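Local coordinates for putative cytoplasmic protein (Salmonella typhimurium LT2, PDB 2Q02), which is of unknown function but folds as a xylose isomerase-like TIM barrel that binds zinc and may have isomerase activity, at residues M42-S46 with V47-L51; E220-V223 with M224-Q228; R232-M236 with G237-I241. All coordinates share one frame; numbering follows the deposited sequence.

Contact 1. Residues M42-S46 with V47-L51; sequences MPSGS and VTDDL
S46 and D49 hold this loop together through S46 OG. The hydroxyl donates to D49 O at 2.7 Å, in the carbonyl plane and on a lone pair. It also accepts from T48 N, so OG ties two points of the following turn. OG lies anti to the backbone N (chi1 160°), beside the carbonyl carbon, which places it within reach of T48 N and D49 O. The backbone adds a weak bond from D49 N to S46 O, 3.3 Å long, which closes a type I turn.

A second link is made by S44. Its OG donates to D49 OD1 at 2.7 Å. The carboxylate oxygen is met on its anti side, with OG 22° out of plane. The same OG accepts from S46 N at 3.0 Å, forming an ST turn. Water 1 joins the two residues again, accepting from S44 N and donating to D49 OD1. D49 OD2 forms a salt bridge with R13, which probably helps fix the carboxylate.

V47 and T48 form the buried, packed side of the loop: V47 rests on L90 and D93 of helix 81-97, and T48 on Y53 and V56 of helix 53-62. T48 OG1 also donates to L51 O at 2.8 Å. The other side is looser, with D50 exposed and a water in the bonding. S44 and G45, though exposed in the molecule, touch a neighbouring molecule in the crystal.

Three beta turns occur here: type I from M42 to G45, type I from S46 to D49 and type II' from T48 to L51, the last two sharing T48 and D49. Consecutive turns with serine hydroxyls bonded across them serve here as the beta-alpha loop of a TIM barrel, leading from strand 35-39 to helix 53-62.

Contact 2. Residues E220-V223 with M224-Q228; sequences EKDV and MQNYQ
The backbone turns from D222 through V223 and M224 into helix 226-235. D222 has extended, polyproline-like backbone angles. Q225, the N-cap residue by position, has positive phi. The turn brings the first NH of the helix, N226 N, back toward D222.

The carboxylate of D222 fills this bend. Its CG is trans to the amide nitrogen (chi1 175°), which sends both oxygens forward over the turn. OD1 accepts from M224 N at 3.0 Å. That N-H comes from above the carboxylate plane, and the bond is nearly straight at 167°. OD2 accepts from N226 N at 3.2 Å, met nearly along its own C-O axis.

Thus the side chain that reaches the first turn of the helix comes from D222, three residues before Q225. The helix belongs to the TIM barrel and follows strand 193-198. The negative carboxylate at the helix N-terminus would probably be favoured by the helix dipole.

N226 grips the same oxygen a second time. Its ND2 donates to OD2 at 2.7 Å, on the syn side but tilted from the carboxylate plane. The two side chains cross at about a right angle, with carboxylate and amide planes 50° apart. Water 2 also donates to OD2, at 3.2 Å. The amide of N226 is held at its other end by T171 OG1, and D222 OD1 also accepts from V201 N. The side chain of N226 is buried, about 10 Å from a bound zinc ion. M224 packs on F172 and H175 of helix 171-176.

Contact 3. Residues R232-M236 with G237-I241; sequences RLENM and GYRGI
A Schellman motif ends helix 226-235, with G237 as the first residue to leave helical geometry. The positive phi of G237, 103°, turns the chain back over the last turn. At these backbone angles a side chain would press on M236 O, so glycine suits the place. Y238 N then donates to L233 O at 2.8 Å. G237 N gives a weaker bond to E234 O, 3.2 Å long.

L233 CB meets Y238 CB at 3.8 Å, an apolar contact beside the backbone bond. With chi1 at -178°, the ring of Y238 lies opposite its own amide nitrogen and reaches along the loop. One face lies against G240 N, which sits 3.3 Å above the ring centre. The hydroxyl donates to I241 O at 2.8 Å, from above the carbonyl plane. Y238 also meets Y242 edge-to-face.

E234 bends at chi2 and brings its carboxylate to R239. E234 OE1 and R239 NH1 form a salt bridge at 3.0 Å, with the carboxylate and guanidinium planes 38° apart. E234 OE2 lies near the plane of the Y238 ring, at its edge. OE2 is 3.0 Å from Y238 O, but two acceptors do not bond. This second oxygen is held by Y242 OH and by a salt bridge to R8 NH2, which also makes a weak hydrogen bond to Y238 O.

The carboxylate is therefore shared between two arginines and a tyrosine hydroxyl. Such a setting would probably favour its charged form. It also links the helix end to the chain entering strand 242-244.

Overall arrangement
Along the chain, contact 1 comes first, then contact 2, then contact 3. Contact 1 lies in the loop between strand 35-39 and helix 53-62, on the opposite side of the chain's centre from the other two. Its centre is about 32 Å from that of contact 2 and about 33 Å from that of contact 3. Contacts 2 and 3 share helix 226-235: contact 2 sits at its start and contact 3 at its end, with centres about 17 Å apart. The helix joins strand 193-198 to strand 242-244 in the eight-stranded barrel. H197 lies on the first of these strands and E245 just after the second, so the helix connects two parts of the chain that supply zinc ligands.

Contact 1. Residues M42-S46 with V47-L51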
# COMPACT_ATOMS: atom_id res chain seq x y z
N MSE A 42 -2.12 -12.75 -4.31
CA MSE A 42 -2.65 -12.94 -5.64
C MSE A 42 -3.18 -14.34 -5.76
O MSE A 42 -2.99 -15.15 -4.84
CB MSE A 42 -1.54 -12.72 -6.65
CG MSE A 42 -0.81 -11.40 -6.45
SE MSE A 42 -1.84 -9.80 -6.93
CE MSE A 42 -3.31 -9.86 -5.90
N PRO A 43 -3.89 -14.65 -6.87
CA PRO A 43 -4.38 -16.04 -7.05
C PRO A 43 -3.31 -17.13 -6.87
O PRO A 43 -3.61 -18.18 -6.32
CB PRO A 43 -4.92 -16.03 -8.48
CG PRO A 43 -5.35 -14.65 -8.71
CD PRO A 43 -4.33 -13.78 -7.98
N SER A 44 -2.08 -16.87 -7.31
CA SER A 44 -0.99 -17.84 -7.17
C SER A 44 -0.65 -18.15 -5.70
O SER A 44 -0.19 -19.24 -5.38
CB SER A 44 0.28 -17.33 -7.85
OG SER A 44 0.84 -16.23 -7.12
N GLY A 45 -0.87 -17.18 -4.81
CA GLY A 45 -0.43 -17.28 -3.42
C GLY A 45 1.06 -17.05 -3.22
O GLY A 45 1.57 -17.16 -2.12
N SER A 46 1.76 -16.70 -4.30
CA SER A 46 3.21 -16.53 -4.27
C SER A 46 3.56 -15.14 -4.78
O SER A 46 2.98 -14.67 -5.76
CB SER A 46 3.90 -17.60 -5.13
OG SER A 46 5.22 -17.23 -5.50
N VAL A 47 4.51 -14.49 -4.13
CA VAL A 47 4.98 -13.16 -4.56
C VAL A 47 5.49 -13.17 -6.01
O VAL A 47 5.30 -12.19 -6.75
CB VAL A 47 6.09 -12.60 -3.61
CG1 VAL A 47 6.80 -11.38 -4.19
CG2 VAL A 47 5.50 -12.25 -2.26
N THR A 48 6.12 -14.28 -6.41
CA THR A 48 6.74 -14.43 -7.73
C THR A 48 5.99 -15.43 -8.62
O THR A 48 6.53 -15.86 -9.65
CB THR A 48 8.20 -14.89 -7.59
OG1 THR A 48 8.22 -16.13 -6.89
CG2 THR A 48 9.03 -13.91 -6.80
N ASP A 49 4.75 -15.76 -8.26
CA ASP A 49 4.01 -16.89 -8.86
C ASP A 49 4.90 -18.14 -8.90
O ASP A 49 5.47 -18.52 -7.88
CB ASP A 49 3.48 -16.55 -10.26
CG ASP A 49 2.59 -15.35 -10.27
OD1 ASP A 49 2.00 -15.04 -9.21
OD2 ASP A 49 2.50 -14.72 -11.35
N ASP A 50 5.03 -18.74 -10.08
CA ASP A 50 5.94 -19.86 -10.28
C ASP A 50 7.35 -19.45 -10.75
O ASP A 50 8.15 -20.32 -11.07
CB ASP A 50 5.31 -20.85 -11.29
CG ASP A 50 5.00 -20.21 -12.66
OD1 ASP A 50 4.99 -18.96 -12.77
OD2 ASP A 50 4.74 -20.98 -13.62
N LEU A 51 7.66 -18.15 -10.78
CA LEU A 51 9.01 -17.71 -11.16
C LEU A 51 9.96 -17.72 -9.97
O LEU A 51 9.53 -17.66 -8.82
CB LEU A 51 9.02 -16.29 -11.77
CG LEU A 51 8.23 -16.10 -13.07
CD1 LEU A 51 8.23 -14.64 -13.49
CD2 LEU A 51 8.76 -16.97 -14.19
O HOH W 1 -0.97 -14.95 -9.45

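Contact 2. Residues E220-V223 with M224-Q228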
# COMPACT_ATOMS: atom_id res chain seq x y z
N GLU A 220 -15.14 10.67 -11.00
CA GLU A 220 -15.89 11.81 -10.48
C GLU A 220 -16.90 11.38 -9.41
O GLU A 220 -17.28 12.18 -8.57
CB GLU A 220 -16.65 12.52 -11.62
CG GLU A 220 -15.76 13.11 -12.72
CD GLU A 220 -14.81 14.18 -12.21
OE1 GLU A 220 -15.11 14.77 -11.15
OE2 GLU A 220 -13.77 14.43 -12.86
N LYS A 221 -17.32 10.12 -9.45
CA LYS A 221 -18.30 9.62 -8.50
C LYS A 221 -17.66 9.13 -7.19
O LYS A 221 -18.39 8.69 -6.30
CB LYS A 221 -19.17 8.51 -9.13
N ASP A 222 -16.32 9.20 -7.08
CA ASP A 222 -15.59 8.79 -5.85
C ASP A 222 -16.20 9.42 -4.60
O ASP A 222 -16.48 10.61 -4.56
CB ASP A 222 -14.07 9.14 -5.96
CG ASP A 222 -13.26 8.83 -4.66
OD1 ASP A 222 -13.55 7.85 -3.93
OD2 ASP A 222 -12.30 9.57 -4.36
N VAL A 223 -16.41 8.61 -3.58
CA VAL A 223 -17.04 9.05 -2.33
C VAL A 223 -16.01 9.50 -1.27
O VAL A 223 -16.35 10.19 -0.30
CB VAL A 223 -17.99 7.91 -1.79
CG1 VAL A 223 -18.18 7.95 -0.28
CG2 VAL A 223 -19.35 7.97 -2.51
N MSE A 224 -14.74 9.15 -1.47
CA MSE A 224 -13.78 9.26 -0.38
C MSE A 224 -12.90 10.51 -0.39
O MSE A 224 -12.08 10.68 0.53
CB MSE A 224 -12.91 8.01 -0.35
CG MSE A 224 -13.72 6.76 -0.41
SE MSE A 224 -12.75 5.29 0.26
CE MSE A 224 -14.22 4.29 0.74
N GLN A 225 -13.08 11.38 -1.38
CA GLN A 225 -12.32 12.63 -1.49
C GLN A 225 -10.82 12.41 -1.74
O GLN A 225 -9.98 13.05 -1.12
CB GLN A 225 -12.54 13.52 -0.25
CG GLN A 225 -13.89 14.23 -0.24
CD GLN A 225 -13.96 15.37 0.77
OE1 GLN A 225 -13.60 16.51 0.46
NE2 GLN A 225 -14.42 15.07 1.98
N ASN A 226 -10.49 11.50 -2.65
CA ASN A 226 -9.08 11.27 -2.97
C ASN A 226 -8.40 12.54 -3.52
O ASN A 226 -7.31 12.86 -3.08
CB ASN A 226 -8.90 10.12 -3.97
CG ASN A 226 -9.06 8.76 -3.31
OD1 ASN A 226 -8.08 8.04 -3.10
ND2 ASN A 226 -10.29 8.41 -2.99
N TYR A 227 -9.06 13.24 -4.45
CA TYR A 227 -8.49 14.46 -5.04
C TYR A 227 -8.09 15.40 -3.94
O TYR A 227 -6.99 15.95 -3.96
CB TYR A 227 -9.48 15.18 -5.99
CG TYR A 227 -8.87 16.35 -6.79
CD1 TYR A 227 -8.21 16.14 -8.00
CD2 TYR A 227 -8.95 17.68 -6.32
CE1 TYR A 227 -7.64 17.21 -8.73
CE2 TYR A 227 -8.39 18.75 -7.04
CZ TYR A 227 -7.73 18.51 -8.25
OH TYR A 227 -7.15 19.56 -8.98
N GLN A 228 -8.99 15.57 -2.97
CA GLN A 228 -8.76 16.49 -1.86
C GLN A 228 -7.75 15.95 -0.85
O GLN A 228 -6.98 16.73 -0.29
CB GLN A 228 -10.07 16.83 -1.15
CG GLN A 228 -11.03 17.68 -1.98
CD GLN A 228 -12.14 16.89 -2.66
OE1 GLN A 228 -12.01 15.70 -2.97
NE2 GLN A 228 -13.26 17.56 -2.90
O HOH W 2 -12.06 12.46 -5.71

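Contact 3. Residues R232-M236 with G237-I241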
# COMPACT_ATOMS: atom_id res chain seq x y z
N ARG A 232 -4.19 17.91 -0.35
CA ARG A 232 -3.70 18.30 0.96
C ARG A 232 -2.25 17.87 1.17
O ARG A 232 -1.41 18.67 1.63
CB ARG A 232 -4.59 17.70 2.04
CG ARG A 232 -4.11 18.04 3.43
CD ARG A 232 -5.16 17.71 4.46
NE ARG A 232 -5.57 16.29 4.46
CZ ARG A 232 -6.62 15.84 5.15
NH1 ARG A 232 -7.34 16.71 5.88
NH2 ARG A 232 -6.95 14.56 5.12
N LEU A 233 -1.96 16.61 0.83
CA LEU A 233 -0.62 16.06 0.93
C LEU A 233 0.36 16.90 0.14
O LEU A 233 1.45 17.24 0.63
CB LEU A 233 -0.58 14.60 0.47
CG LEU A 233 -1.24 13.59 1.42
CD1 LEU A 233 -1.37 12.19 0.82
CD2 LEU A 233 -0.47 13.51 2.71
N GLU A 234 -0.05 17.26 -1.08
CA GLU A 234 0.76 18.13 -1.92
C GLU A 234 1.01 19.50 -1.29
O GLU A 234 2.13 20.03 -1.34
CB GLU A 234 0.13 18.31 -3.31
CG GLU A 234 0.24 17.10 -4.23
CD GLU A 234 1.64 16.51 -4.28
OE1 GLU A 234 2.53 17.11 -4.93
OE2 GLU A 234 1.82 15.43 -3.68
N ASN A 235 -0.04 20.06 -0.70
CA ASN A 235 0.05 21.37 -0.07
C ASN A 235 0.90 21.33 1.20
O ASN A 235 1.63 22.29 1.49
CB ASN A 235 -1.34 21.95 0.19
CG ASN A 235 -2.04 22.37 -1.10
OD1 ASN A 235 -1.44 23.01 -1.96
ND2 ASN A 235 -3.30 22.01 -1.23
N MSE A 236 0.85 20.20 1.92
CA MSE A 236 1.66 20.01 3.13
C MSE A 236 3.08 19.49 2.84
O MSE A 236 3.86 19.25 3.77
CB MSE A 236 0.95 19.07 4.09
CG MSE A 236 -0.38 19.56 4.66
SE MSE A 236 -1.22 18.02 5.62
CE MSE A 236 0.16 17.69 6.96
N GLY A 237 3.39 19.31 1.56
CA GLY A 237 4.77 19.11 1.10
C GLY A 237 5.16 17.68 0.75
O GLY A 237 6.34 17.39 0.61
N TYR A 238 4.19 16.79 0.58
CA TYR A 238 4.51 15.39 0.23
C TYR A 238 5.06 15.30 -1.18
O TYR A 238 4.39 15.71 -2.12
CB TYR A 238 3.26 14.50 0.34
CG TYR A 238 3.50 13.03 0.05
CD1 TYR A 238 4.20 12.23 0.95
CD2 TYR A 238 2.97 12.42 -1.08
CE1 TYR A 238 4.39 10.85 0.71
CE2 TYR A 238 3.15 11.05 -1.33
CZ TYR A 238 3.87 10.27 -0.44
OH TYR A 238 4.07 8.93 -0.69
N ARG A 239 6.26 14.72 -1.32
CA ARG A 239 6.89 14.45 -2.61
C ARG A 239 7.09 12.96 -2.86
O ARG A 239 7.89 12.58 -3.72
CB ARG A 239 8.27 15.13 -2.67
CG ARG A 239 8.22 16.64 -2.61
CD ARG A 239 7.67 17.23 -3.91
NE ARG A 239 7.16 18.59 -3.70
CZ ARG A 239 5.89 18.92 -3.47
NH1 ARG A 239 4.93 18.00 -3.43
NH2 ARG A 239 5.57 20.21 -3.28
N GLY A 240 6.36 12.11 -2.13
CA GLY A 240 6.55 10.67 -2.19
C GLY A 240 5.68 10.02 -3.24
O GLY A 240 5.13 10.68 -4.08
N ILE A 241 5.56 8.70 -3.18
CA ILE A 241 4.93 7.93 -4.24
C ILE A 241 3.42 7.75 -3.99
O ILE A 241 2.96 7.52 -2.85
CB ILE A 241 5.61 6.53 -4.37
CG1 ILE A 241 7.09 6.71 -4.78
CG2 ILE A 241 4.87 5.65 -5.36
CD1 ILE A 241 7.94 5.45 -4.67